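Local coordinates for protein tryptophan decarboxylase 1 (Oryza sativa subsp. japonica, PDB 6KHO) that catalyses the pyridoxal phosphate-dependent decarboxylation of L-tryptophan to tryptamine and of 5-hydroxy-L-tryptophan to serotonin, as a homodimer, at residues A206-D211 with L250-A255; S215-A220 with Y265-V270; E416-G421 with S500-I505; E460-L465 with A471-T476. One frame throughout, in Å; residues are numbered along the deposited sequence.

In the fold
Interactions 1 and 2 belong to the large, cofactor-binding part of the protein. Both reach one seven-stranded mixed sheet, and touch through its neighbouring strands 205-210 and 262-269: Y208 O to C267 N is 3.0 Å. Interaction 1 sits on the outer side, away from the annotated sites; interaction 2 lies nearer the centre of the chain and the cofactor. In both, a sulfur-bearing side chain covers an aromatic face. Interactions 3 and 4 form a second cluster, centres about 14 Å apart. They join through leucine and isoleucine packing of helix 495-513 on helix 451-468. Interaction 3 is helix against helix, with an indole face; interaction 4 is helix against strand. All four are mostly buried and apolar.

Interaction 1 (A206-D211 with L250-A255); sequences AVYAAD and LEAMQA
Y208, whose ring lies against M253, has its hydroxyl OH hydrogen-bonded to OD2 of D256, three residues further along the same helix. The polar end of the tyrosine is therefore held at the helix as well as its ring. OH also passes 3.7 Å from CA of M253.

The main contact is on the ring face. M253 CG stands 3.5 Å from the centroid of the Y208 ring and only 9° off the ring normal, a CH-pi contact over the ring centre. The sulfur follows: M253 SD is 4.3 Å from the same centroid, a Met-aromatic contact over the same face. The Y208 torsion explains the reach. CG is set anti to the carbonyl carbon (chi1 -50°), and the ring extends from the strand to the helix. A252 adds a lesser touch, its CB 4.3 Å from CE2 of Y208.

This is the helix-on-sheet layer of the fold type I PLP enzymes. Helix 246-258 links parallel strands 231-234 and 262-269 in a beta-alpha-beta crossover, and strand 205-210 lies between those two in the sheet. Y208 therefore projects from the strand that the crossing helix spans. Replacing Y208 by an alanine would probably leave M253 without the ring face it rests on and D256 without its hydroxyl partner.

Beyond the pair, M253 also packs on V266 of strand 262-269 and on V287 of helix 281-289. Y208 is flanked by P263 and R232 from the strands next to its own.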
loop_
_atom_site.group_PDB
_atom_site.type_symbol
_atom_site.label_atom_id
_atom_site.label_comp_id
_atom_site.label_asym_id
_atom_site.label_seq_id
_atom_site.Cartn_x
_atom_site.Cartn_y
_atom_site.Cartn_z
ATOM N N ALA A 206 10.972 25.775 0.761
ATOM C CA ALA A 206 10.205 25.889 -0.469
ATOM C C ALA A 206 10.460 24.688 -1.366
ATOM O O ALA A 206 11.558 24.124 -1.371
ATOM C CB ALA A 206 10.555 27.175 -1.230
ATOM N N VAL A 207 9.432 24.314 -2.144
ATOM C CA VAL A 207 9.502 23.201 -3.084
ATOM C C VAL A 207 8.912 23.639 -4.421
ATOM O O VAL A 207 8.103 24.569 -4.494
ATOM C CB VAL A 207 8.780 21.932 -2.562
ATOM C CG1 VAL A 207 9.312 21.542 -1.200
ATOM C CG2 VAL A 207 7.276 22.144 -2.492
ATOM N N TYR A 208 9.330 22.944 -5.486
ATOM C CA TYR A 208 9.119 23.383 -6.863
ATOM C C TYR A 208 8.714 22.228 -7.768
ATOM O O TYR A 208 9.309 21.147 -7.724
ATOM C CB TYR A 208 10.390 24.028 -7.445
ATOM C CG TYR A 208 10.959 25.076 -6.530
ATOM C CD1 TYR A 208 11.752 24.715 -5.447
ATOM C CD2 TYR A 208 10.686 26.432 -6.728
ATOM C CE1 TYR A 208 12.251 25.656 -4.581
ATOM C CE2 TYR A 208 11.192 27.393 -5.861
ATOM C CZ TYR A 208 11.976 26.991 -4.791
ATOM O OH TYR A 208 12.497 27.910 -3.914
ATOM N N ALA A 209 7.726 22.480 -8.626
ATOM C CA ALA A 209 7.402 21.561 -9.701
ATOM C C ALA A 209 6.669 22.328 -10.793
ATOM O O ALA A 209 6.059 23.366 -10.533
ATOM C CB ALA A 209 6.550 20.395 -9.188
ATOM N N ALA A 210 6.746 21.813 -12.015
ATOM C CA ALA A 210 5.967 22.369 -13.110
ATOM C C ALA A 210 4.471 22.222 -12.847
ATOM O O ALA A 210 4.019 21.326 -12.123
ATOM C CB ALA A 210 6.335 21.677 -14.424
ATOM N N ASP A 211 3.683 23.110 -13.461
ATOM C CA ASP A 211 2.243 22.997 -13.291
ATOM C C ASP A 211 1.657 21.775 -13.996
ATOM O O ASP A 211 0.465 21.515 -13.833
ATOM C CB ASP A 211 1.533 24.272 -13.765
ATOM C CG ASP A 211 1.747 24.568 -15.238
ATOM O OD1 ASP A 211 2.312 23.724 -15.962
ATOM O OD2 ASP A 211 1.348 25.675 -15.676
ATOM N N LEU A 250 15.007 28.357 -12.336
ATOM C CA LEU A 250 16.109 29.068 -11.685
ATOM C C LEU A 250 15.655 30.420 -11.142
ATOM O O LEU A 250 16.039 30.817 -10.031
ATOM C CB LEU A 250 17.274 29.240 -12.664
ATOM C CG LEU A 250 18.492 30.060 -12.207
ATOM C CD1 LEU A 250 18.966 29.661 -10.820
ATOM C CD2 LEU A 250 19.624 29.885 -13.201
ATOM N N GLU A 251 14.825 31.137 -11.898
ATOM C CA GLU A 251 14.357 32.431 -11.419
ATOM C C GLU A 251 13.498 32.278 -10.166
ATOM O O GLU A 251 13.661 33.033 -9.201
ATOM C CB GLU A 251 13.599 33.139 -12.538
ATOM C CG GLU A 251 12.748 34.283 -12.083
ATOM C CD GLU A 251 11.746 34.694 -13.144
ATOM O OE1 GLU A 251 11.132 35.775 -12.998
ATOM O OE2 GLU A 251 11.567 33.922 -14.119
ATOM N N ALA A 252 12.609 31.277 -10.139
ATOM C CA ALA A 252 11.774 31.060 -8.960
ATOM C C ALA A 252 12.611 30.687 -7.739
ATOM O O ALA A 252 12.379 31.193 -6.635
ATOM C CB ALA A 252 10.736 29.966 -9.237
ATOM N N MET A 253 13.576 29.778 -7.915
ATOM C CA MET A 253 14.377 29.322 -6.781
ATOM C C MET A 253 15.306 30.426 -6.282
ATOM O O MET A 253 15.499 30.581 -5.068
ATOM C CB MET A 253 15.190 28.087 -7.169
ATOM C CG MET A 253 14.354 26.844 -7.503
ATOM S SD MET A 253 15.368 25.366 -7.343
ATOM C CE MET A 253 15.964 25.205 -8.918
ATOM N N GLN A 254 15.904 31.184 -7.205
ATOM C CA GLN A 254 16.769 32.300 -6.816
ATOM C C GLN A 254 15.980 33.359 -6.047
ATOM O O GLN A 254 16.426 33.854 -5.001
ATOM C CB GLN A 254 17.435 32.901 -8.060
ATOM C CG GLN A 254 18.584 33.883 -7.763
ATOM C CD GLN A 254 19.666 33.272 -6.898
ATOM O OE1 GLN A 254 19.700 33.481 -5.681
ATOM N NE2 GLN A 254 20.554 32.510 -7.517
ATOM N N ALA A 255 14.793 33.712 -6.547
ATOM C CA ALA A 255 13.964 34.689 -5.851
ATOM C C ALA A 255 13.659 34.241 -4.428
ATOM O O ALA A 255 13.674 35.055 -3.496
ATOM C CB ALA A 255 12.671 34.930 -6.629
#

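Interaction 2 (S215-A220 with Y265-V270); sequences STFFKA and YVCATV
Helix 215-223 packs on strand 262-269 with the CA atoms of F217 and C267 8.0 Å apart. F217 points at the strand. Y265 and C267, two residues apart, point back at the helix from one side of the strand, while V266 turns away.

The F217 ring takes C267 on one face. CG of F217 is anti to its amide nitrogen (chi1 170°), which carries the ring toward C267. CB of C267 is 3.9 Å from the ring centroid and 14° off the normal, a CH-pi contact displaced toward the rim. SG is farther, 4.6 Å from that centroid, and approaches obliquely. With Y265 the meeting is different. The two ring planes are nearly parallel, at 23°, but slid apart, with centroids 5.7 Å from each other. They meet mainly through CE1 of F217 and CE1 of Y265, 3.4 Å apart.

Helix 215-223 is the link of the beta-alpha-beta unit joining strands 205-210 and 231-234. F217 also rests on A209 of the first strand and on M179 of helix 175-194. Its side chain is about 8 Å from the bound PLP and about 6 Å from that of H214, a serotonin-binding residue. A serine in place of F217 would probably open a gap over C267 and beside Y265.

OH of Y265 is hydrogen-bonded to T182. On the same helix, T216 packs on V380 of the second subunit, a residue that binds PLP.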
loop_
_atom_site.group_PDB
_atom_site.type_symbol
_atom_site.label_atom_id
_atom_site.label_comp_id
_atom_site.label_asym_id
_atom_site.label_seq_id
_atom_site.Cartn_x
_atom_site.Cartn_y
_atom_site.Cartn_z
ATOM N N SER A 215 -1.148 16.046 -9.541
ATOM C CA SER A 215 -1.671 16.700 -8.344
ATOM C C SER A 215 -1.218 16.018 -7.061
ATOM O O SER A 215 -1.140 16.674 -6.018
ATOM C CB SER A 215 -3.198 16.739 -8.388
ATOM O OG SER A 215 -3.733 15.437 -8.540
ATOM N N THR A 216 -0.895 14.726 -7.124
ATOM C CA THR A 216 -0.477 13.999 -5.933
ATOM C C THR A 216 0.856 14.486 -5.365
ATOM O O THR A 216 1.111 14.277 -4.174
ATOM C CB THR A 216 -0.412 12.501 -6.238
ATOM O OG1 THR A 216 -0.520 11.768 -5.011
ATOM C CG2 THR A 216 0.881 12.118 -6.969
ATOM N N PHE A 217 1.711 15.120 -6.174
ATOM C CA PHE A 217 2.943 15.700 -5.630
ATOM C C PHE A 217 2.633 16.809 -4.643
ATOM O O PHE A 217 3.199 16.864 -3.543
ATOM C CB PHE A 217 3.830 16.256 -6.740
ATOM C CG PHE A 217 4.994 17.065 -6.220
ATOM C CD1 PHE A 217 6.020 16.446 -5.514
ATOM C CD2 PHE A 217 5.055 18.427 -6.412
ATOM C CE1 PHE A 217 7.088 17.177 -5.017
ATOM C CE2 PHE A 217 6.136 19.180 -5.911
ATOM C CZ PHE A 217 7.152 18.547 -5.218
ATOM N N PHE A 218 1.752 17.728 -5.036
ATOM C CA PHE A 218 1.423 18.841 -4.160
ATOM C C PHE A 218 0.753 18.356 -2.888
ATOM O O PHE A 218 0.978 18.926 -1.813
ATOM C CB PHE A 218 0.560 19.845 -4.926
ATOM C CG PHE A 218 1.208 20.318 -6.205
ATOM C CD1 PHE A 218 2.239 21.241 -6.167
ATOM C CD2 PHE A 218 0.830 19.798 -7.429
ATOM C CE1 PHE A 218 2.869 21.666 -7.336
ATOM C CE2 PHE A 218 1.448 20.219 -8.598
ATOM C CZ PHE A 218 2.467 21.155 -8.549
ATOM N N LYS A 219 -0.028 17.279 -2.981
ATOM C CA LYS A 219 -0.637 16.708 -1.787
ATOM C C LYS A 219 0.415 16.102 -0.859
ATOM O O LYS A 219 0.336 16.267 0.363
ATOM C CB LYS A 219 -1.681 15.665 -2.188
ATOM C CG LYS A 219 -2.272 14.898 -1.019
ATOM C CD LYS A 219 -3.393 13.964 -1.474
ATOM C CE LYS A 219 -3.656 12.894 -0.429
ATOM N NZ LYS A 219 -4.496 11.806 -0.979
ATOM N N ALA A 220 1.404 15.398 -1.421
ATOM C CA ALA A 220 2.488 14.852 -0.607
ATOM C C ALA A 220 3.263 15.963 0.103
ATOM O O ALA A 220 3.662 15.814 1.267
ATOM C CB ALA A 220 3.417 14.010 -1.489
ATOM N N TYR A 265 13.529 21.084 -2.640
ATOM C CA TYR A 265 13.137 19.890 -3.386
ATOM C C TYR A 265 12.505 20.328 -4.697
ATOM O O TYR A 265 11.691 21.256 -4.716
ATOM C CB TYR A 265 12.160 19.057 -2.549
ATOM C CG TYR A 265 11.679 17.716 -3.105
ATOM C CD1 TYR A 265 10.818 17.641 -4.191
ATOM C CD2 TYR A 265 12.031 16.529 -2.464
ATOM C CE1 TYR A 265 10.352 16.389 -4.652
ATOM C CE2 TYR A 265 11.571 15.284 -2.909
ATOM C CZ TYR A 265 10.741 15.221 -4.001
ATOM O OH TYR A 265 10.266 13.979 -4.402
ATOM N N VAL A 266 12.896 19.669 -5.787
ATOM C CA VAL A 266 12.318 19.891 -7.110
ATOM C C VAL A 266 11.818 18.551 -7.655
ATOM O O VAL A 266 12.541 17.553 -7.611
ATOM C CB VAL A 266 13.344 20.504 -8.088
ATOM C CG1 VAL A 266 12.717 20.720 -9.446
ATOM C CG2 VAL A 266 13.935 21.832 -7.544
ATOM N N CYS A 267 10.600 18.533 -8.201
ATOM C CA CYS A 267 10.084 17.361 -8.906
ATOM C C CYS A 267 10.100 17.620 -10.405
ATOM O O CYS A 267 9.460 18.560 -10.880
ATOM C CB CYS A 267 8.666 17.008 -8.450
ATOM S SG CYS A 267 8.068 15.405 -9.132
ATOM N N ALA A 268 10.834 16.799 -11.145
ATOM C CA ALA A 268 10.805 16.802 -12.602
ATOM C C ALA A 268 10.020 15.590 -13.079
ATOM O O ALA A 268 10.164 14.498 -12.519
ATOM C CB ALA A 268 12.217 16.761 -13.187
ATOM N N THR A 269 9.184 15.770 -14.100
ATOM C CA THR A 269 8.351 14.685 -14.608
ATOM C C THR A 269 8.755 14.326 -16.030
ATOM O O THR A 269 8.855 15.205 -16.895
ATOM C CB THR A 269 6.862 15.056 -14.572
ATOM O OG1 THR A 269 6.472 15.335 -13.226
ATOM C CG2 THR A 269 5.992 13.884 -15.102
ATOM N N VAL A 270 8.975 13.035 -16.270
ATOM C CA VAL A 270 9.169 12.498 -17.613
ATOM C C VAL A 270 7.883 11.765 -17.984
ATOM O O VAL A 270 7.635 10.641 -17.523
ATOM C CB VAL A 270 10.393 11.581 -17.696
ATOM C CG1 VAL A 270 10.511 10.982 -19.099
ATOM C CG2 VAL A 270 11.652 12.359 -17.334
#

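Interaction 3 (E416-G421 with S500-I505); sequences EDLVRG and SAWELI
This is an apolar helix-to-helix contact built on an aromatic face. It joins the end of the long helix 386-420 to the C-terminal helix 495-513, far from the annotated sites. W502 carries one side of it. Its CG is anti to the backbone N (chi1 178°), which sends the indole across to the other helix.

L418 lies over one face of the indole. Its CB is 3.6 Å from the centroid of the five-membered ring and 15° off the normal, a CH-pi contact. CD1 of L418 runs on past the CG-CD1 rim, 3.7 Å from CD1 of W502. The backbone joins in: O of L418 comes within 3.3 Å of CZ2 of W502. At the rim of the benzene half, CG2 of V419 reaches CZ3 of W502 at 3.8 Å. F425 meets the indole edge-to-face.

The charged groups lie off the interface. R420 NE and NH2 both bond to OE2 of E416, at 2.9 and 2.8 Å, side-on and close to the guanidinium plane. OE1 of that carboxylate pairs with R431, from outside helix 386-420. Across the two helices, then, cohesion rests on shape and dispersion around the indole, and the salt bridges take no part in it.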
loop_
_atom_site.group_PDB
_atom_site.type_symbol
_atom_site.label_atom_id
_atom_site.label_comp_id
_atom_site.label_asym_id
_atom_site.label_seq_id
_atom_site.Cartn_x
_atom_site.Cartn_y
_atom_site.Cartn_z
ATOM N N GLU A 416 -2.372 8.632 -34.407
ATOM C CA GLU A 416 -1.967 10.026 -34.587
ATOM C C GLU A 416 -2.013 10.424 -36.060
ATOM O O GLU A 416 -2.518 11.495 -36.414
ATOM C CB GLU A 416 -0.565 10.242 -34.011
ATOM C CG GLU A 416 -0.008 11.647 -34.250
ATOM C CD GLU A 416 1.505 11.722 -34.127
ATOM O OE1 GLU A 416 2.137 10.719 -33.728
ATOM O OE2 GLU A 416 2.070 12.793 -34.434
ATOM N N ASP A 417 -1.494 9.560 -36.936
ATOM C CA ASP A 417 -1.512 9.835 -38.366
ATOM C C ASP A 417 -2.919 9.777 -38.947
ATOM O O ASP A 417 -3.176 10.405 -39.979
ATOM C CB ASP A 417 -0.577 8.863 -39.085
ATOM C CG ASP A 417 0.889 9.105 -38.726
ATOM O OD1 ASP A 417 1.184 10.162 -38.119
ATOM O OD2 ASP A 417 1.743 8.248 -39.043
ATOM N N LEU A 418 -3.839 9.059 -38.300
ATOM C CA LEU A 418 -5.230 9.113 -38.728
ATOM C C LEU A 418 -5.865 10.445 -38.345
ATOM O O LEU A 418 -6.623 11.022 -39.135
ATOM C CB LEU A 418 -6.013 7.943 -38.136
ATOM C CG LEU A 418 -5.727 6.559 -38.728
ATOM C CD1 LEU A 418 -6.331 5.482 -37.839
ATOM C CD2 LEU A 418 -6.250 6.423 -40.156
ATOM N N VAL A 419 -5.564 10.957 -37.146
ATOM C CA VAL A 419 -6.072 12.268 -36.748
ATOM C C VAL A 419 -5.539 13.351 -37.677
ATOM O O VAL A 419 -6.260 14.292 -38.033
ATOM C CB VAL A 419 -5.716 12.577 -35.280
ATOM C CG1 VAL A 419 -6.051 14.026 -34.946
ATOM C CG2 VAL A 419 -6.458 11.646 -34.338
ATOM N N ARG A 420 -4.275 13.229 -38.093
ATOM C CA ARG A 420 -3.647 14.252 -38.922
ATOM C C ARG A 420 -4.191 14.264 -40.349
ATOM O O ARG A 420 -4.097 15.296 -41.022
ATOM C CB ARG A 420 -2.124 14.060 -38.927
ATOM C CG ARG A 420 -1.430 14.460 -37.617
ATOM C CD ARG A 420 0.085 14.312 -37.722
ATOM N NE ARG A 420 0.751 14.426 -36.422
ATOM C CZ ARG A 420 0.999 15.578 -35.808
ATOM N NH1 ARG A 420 0.638 16.723 -36.375
ATOM N NH2 ARG A 420 1.612 15.594 -34.630
ATOM N N GLY A 421 -4.762 13.155 -40.816
ATOM C CA GLY A 421 -5.368 13.048 -42.127
ATOM C C GLY A 421 -6.803 13.522 -42.218
ATOM O O GLY A 421 -7.455 13.291 -43.241
ATOM N N SER A 500 -10.925 0.935 -35.380
ATOM C CA SER A 500 -12.374 1.021 -35.205
ATOM C C SER A 500 -12.765 2.187 -34.300
ATOM O O SER A 500 -13.827 2.798 -34.487
ATOM C CB SER A 500 -12.922 -0.291 -34.632
ATOM O OG SER A 500 -12.685 -1.372 -35.514
ATOM N N ALA A 501 -11.931 2.493 -33.302
ATOM C CA ALA A 501 -12.169 3.672 -32.476
ATOM C C ALA A 501 -12.118 4.949 -33.312
ATOM O O ALA A 501 -12.918 5.866 -33.101
ATOM C CB ALA A 501 -11.147 3.731 -31.339
ATOM N N TRP A 502 -11.180 5.025 -34.259
ATOM C CA TRP A 502 -11.087 6.198 -35.123
ATOM C C TRP A 502 -12.342 6.353 -35.973
ATOM O O TRP A 502 -12.903 7.452 -36.081
ATOM C CB TRP A 502 -9.853 6.099 -36.016
ATOM C CG TRP A 502 -9.730 7.262 -36.966
ATOM C CD1 TRP A 502 -9.544 7.203 -38.317
ATOM C CD2 TRP A 502 -9.776 8.660 -36.627
ATOM N NE1 TRP A 502 -9.472 8.478 -38.845
ATOM C CE2 TRP A 502 -9.615 9.388 -37.829
ATOM C CE3 TRP A 502 -9.939 9.368 -35.426
ATOM C CZ2 TRP A 502 -9.610 10.790 -37.864
ATOM C CZ3 TRP A 502 -9.931 10.762 -35.463
ATOM C CH2 TRP A 502 -9.771 11.454 -36.676
ATOM N N GLU A 503 -12.800 5.252 -36.580
ATOM C CA GLU A 503 -14.036 5.284 -37.358
ATOM C C GLU A 503 -15.208 5.762 -36.513
ATOM O O GLU A 503 -16.054 6.526 -36.988
ATOM C CB GLU A 503 -14.329 3.904 -37.944
ATOM C CG GLU A 503 -13.241 3.383 -38.866
ATOM C CD GLU A 503 -12.969 4.314 -40.029
ATOM O OE1 GLU A 503 -13.939 4.881 -40.576
ATOM O OE2 GLU A 503 -11.788 4.479 -40.400
ATOM N N LEU A 504 -15.268 5.335 -35.251
ATOM C CA LEU A 504 -16.383 5.737 -34.401
ATOM C C LEU A 504 -16.307 7.222 -34.060
ATOM O O LEU A 504 -17.341 7.900 -33.978
ATOM C CB LEU A 504 -16.413 4.880 -33.134
ATOM C CG LEU A 504 -17.451 5.300 -32.092
ATOM C CD1 LEU A 504 -18.845 5.178 -32.685
ATOM C CD2 LEU A 504 -17.337 4.500 -30.798
ATOM N N ILE A 505 -15.090 7.746 -33.869
ATOM C CA ILE A 505 -14.913 9.184 -33.668
ATOM C C ILE A 505 -15.340 9.950 -34.915
ATOM O O ILE A 505 -16.117 10.909 -34.838
ATOM C CB ILE A 505 -13.451 9.506 -33.295
ATOM C CG1 ILE A 505 -13.091 8.944 -31.912
ATOM C CG2 ILE A 505 -13.205 11.015 -33.339
ATOM C CD1 ILE A 505 -11.607 8.660 -31.738
#

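Interaction 4 (E460-L465 with A471-T476); sequences ELMERL and AYVAHT
The imidazole of H475 is approached obliquely by M462 and is stacked with the ring of F482. SD of M462 is 4.8 Å from the imidazole centroid, 70° off the normal. SD of M462 comes closer to the root of the side chain, 3.7 Å from CB of H475. The terminal CE of M462 lies 4.0 Å from ND1 of H475. M462 gets there by standing CG anti to the backbone N (chi1 171°) and bending only at its last torsion, chi3 86°.

Lower down the same side chain, CG of M462 sits 3.4 Å from O of V473. L465 covers the other end of the contact. Its CB is 4.2 Å from CB of A471, and its CD1 is 4.4 Å from CG2 of V473. These are loose apolar touches. N of V473 is hydrogen-bonded to OD1 of N466, in the last turn of helix 451-468.

The helix and strand follow each other closely in the chain. Strand 474-478 is an outermost strand of the four-stranded antiparallel sheet, paired with strand 481-487, whose L484 touches both M462 and H475. Helix 451-468 packs in turn on helix 495-513, through L461 against T508 and T509.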
loop_
_atom_site.group_PDB
_atom_site.type_symbol
_atom_site.label_atom_id
_atom_site.label_comp_id
_atom_site.label_asym_id
_atom_site.label_seq_id
_atom_site.Cartn_x
_atom_site.Cartn_y
_atom_site.Cartn_z
ATOM N N GLU A 460 -19.102 17.300 -26.216
ATOM C CA GLU A 460 -20.201 16.515 -26.765
ATOM C C GLU A 460 -19.685 15.221 -27.380
ATOM O O GLU A 460 -20.226 14.139 -27.120
ATOM C CB GLU A 460 -20.963 17.347 -27.802
ATOM C CG GLU A 460 -22.164 16.655 -28.430
ATOM C CD GLU A 460 -23.405 16.723 -27.560
ATOM O OE1 GLU A 460 -24.365 15.961 -27.819
ATOM O OE2 GLU A 460 -23.423 17.535 -26.612
ATOM N N LEU A 461 -18.640 15.320 -28.205
ATOM C CA LEU A 461 -18.023 14.137 -28.797
ATOM C C LEU A 461 -17.670 13.105 -27.728
ATOM O O LEU A 461 -18.050 11.931 -27.824
ATOM C CB LEU A 461 -16.778 14.547 -29.584
ATOM C CG LEU A 461 -16.018 13.421 -30.278
ATOM C CD1 LEU A 461 -16.977 12.586 -31.117
ATOM C CD2 LEU A 461 -14.876 13.970 -31.128
ATOM N N MET A 462 -16.963 13.544 -26.684
ATOM C CA MET A 462 -16.518 12.641 -25.627
ATOM C C MET A 462 -17.695 11.943 -24.951
ATOM O O MET A 462 -17.678 10.722 -24.752
ATOM C CB MET A 462 -15.695 13.425 -24.600
ATOM C CG MET A 462 -15.343 12.649 -23.334
ATOM S SD MET A 462 -14.569 13.689 -22.070
ATOM C CE MET A 462 -15.989 14.369 -21.204
ATOM N N GLU A 463 -18.720 12.706 -24.568
ATOM C CA GLU A 463 -19.851 12.110 -23.868
ATOM C C GLU A 463 -20.638 11.186 -24.787
ATOM O O GLU A 463 -21.259 10.228 -24.313
ATOM C CB GLU A 463 -20.738 13.211 -23.276
ATOM C CG GLU A 463 -19.971 14.159 -22.338
ATOM C CD GLU A 463 -20.793 15.352 -21.849
ATOM O OE1 GLU A 463 -20.701 15.682 -20.644
ATOM O OE2 GLU A 463 -21.513 15.970 -22.663
ATOM N N ARG A 464 -20.582 11.436 -26.100
ATOM C CA ARG A 464 -21.242 10.584 -27.082
ATOM C C ARG A 464 -20.471 9.293 -27.322
ATOM O O ARG A 464 -21.075 8.233 -27.496
ATOM C CB ARG A 464 -21.415 11.346 -28.395
ATOM C CG ARG A 464 -22.688 12.167 -28.443
ATOM C CD ARG A 464 -22.885 12.838 -29.789
ATOM N NE ARG A 464 -24.113 13.626 -29.794
ATOM C CZ ARG A 464 -24.811 13.916 -30.888
ATOM N NH1 ARG A 464 -24.404 13.486 -32.077
ATOM N NH2 ARG A 464 -25.919 14.636 -30.788
ATOM N N LEU A 465 -19.141 9.358 -27.365
ATOM C CA LEU A 465 -18.375 8.126 -27.492
ATOM C C LEU A 465 -18.584 7.231 -26.275
ATOM O O LEU A 465 -18.711 6.010 -26.411
ATOM C CB LEU A 465 -16.896 8.447 -27.700
ATOM C CG LEU A 465 -16.585 9.229 -28.981
ATOM C CD1 LEU A 465 -15.253 9.950 -28.879
ATOM C CD2 LEU A 465 -16.600 8.324 -30.209
ATOM N N ALA A 471 -16.272 2.728 -26.227
ATOM C CA ALA A 471 -15.128 3.570 -25.915
ATOM C C ALA A 471 -15.272 4.080 -24.493
ATOM O O ALA A 471 -16.379 4.153 -23.955
ATOM C CB ALA A 471 -15.006 4.752 -26.883
ATOM N N TYR A 472 -14.133 4.391 -23.881
ATOM C CA TYR A 472 -14.083 5.262 -22.715
ATOM C C TYR A 472 -12.981 6.270 -22.991
ATOM O O TYR A 472 -11.802 5.904 -23.051
ATOM C CB TYR A 472 -13.811 4.500 -21.431
ATOM C CG TYR A 472 -13.753 5.369 -20.195
ATOM C CD1 TYR A 472 -14.300 6.656 -20.182
ATOM C CD2 TYR A 472 -13.136 4.909 -19.038
ATOM C CE1 TYR A 472 -14.240 7.449 -19.042
ATOM C CE2 TYR A 472 -13.076 5.686 -17.902
ATOM C CZ TYR A 472 -13.625 6.955 -17.906
ATOM O OH TYR A 472 -13.563 7.717 -16.769
ATOM N N VAL A 473 -13.374 7.522 -23.188
ATOM C CA VAL A 473 -12.466 8.619 -23.472
ATOM C C VAL A 473 -12.656 9.655 -22.377
ATOM O O VAL A 473 -13.788 9.930 -21.963
ATOM C CB VAL A 473 -12.740 9.222 -24.866
ATOM C CG1 VAL A 473 -11.876 10.439 -25.114
ATOM C CG2 VAL A 473 -12.501 8.179 -25.934
ATOM N N ALA A 474 -11.554 10.198 -21.875
ATOM C CA ALA A 474 -11.637 11.289 -20.920
ATOM C C ALA A 474 -10.770 12.436 -21.420
ATOM O O ALA A 474 -9.986 12.292 -22.364
ATOM C CB ALA A 474 -11.235 10.841 -19.511
ATOM N N HIS A 475 -10.928 13.595 -20.801
ATOM C CA HIS A 475 -10.402 14.813 -21.389
ATOM C C HIS A 475 -9.346 15.434 -20.491
ATOM O O HIS A 475 -9.104 14.998 -19.362
ATOM C CB HIS A 475 -11.523 15.833 -21.644
ATOM C CG HIS A 475 -11.950 16.572 -20.416
ATOM N ND1 HIS A 475 -12.833 16.044 -19.500
ATOM C CD2 HIS A 475 -11.603 17.795 -19.942
ATOM C CE1 HIS A 475 -13.017 16.907 -18.517
ATOM N NE2 HIS A 475 -12.284 17.980 -18.763
ATOM N N THR A 476 -8.740 16.492 -21.017
ATOM C CA THR A 476 -7.794 17.304 -20.274
ATOM C C THR A 476 -7.857 18.715 -20.846
ATOM O O THR A 476 -8.557 18.973 -21.829
ATOM C CB THR A 476 -6.381 16.707 -20.345
ATOM O OG1 THR A 476 -5.529 17.360 -19.398
ATOM C CG2 THR A 476 -5.808 16.844 -21.738
#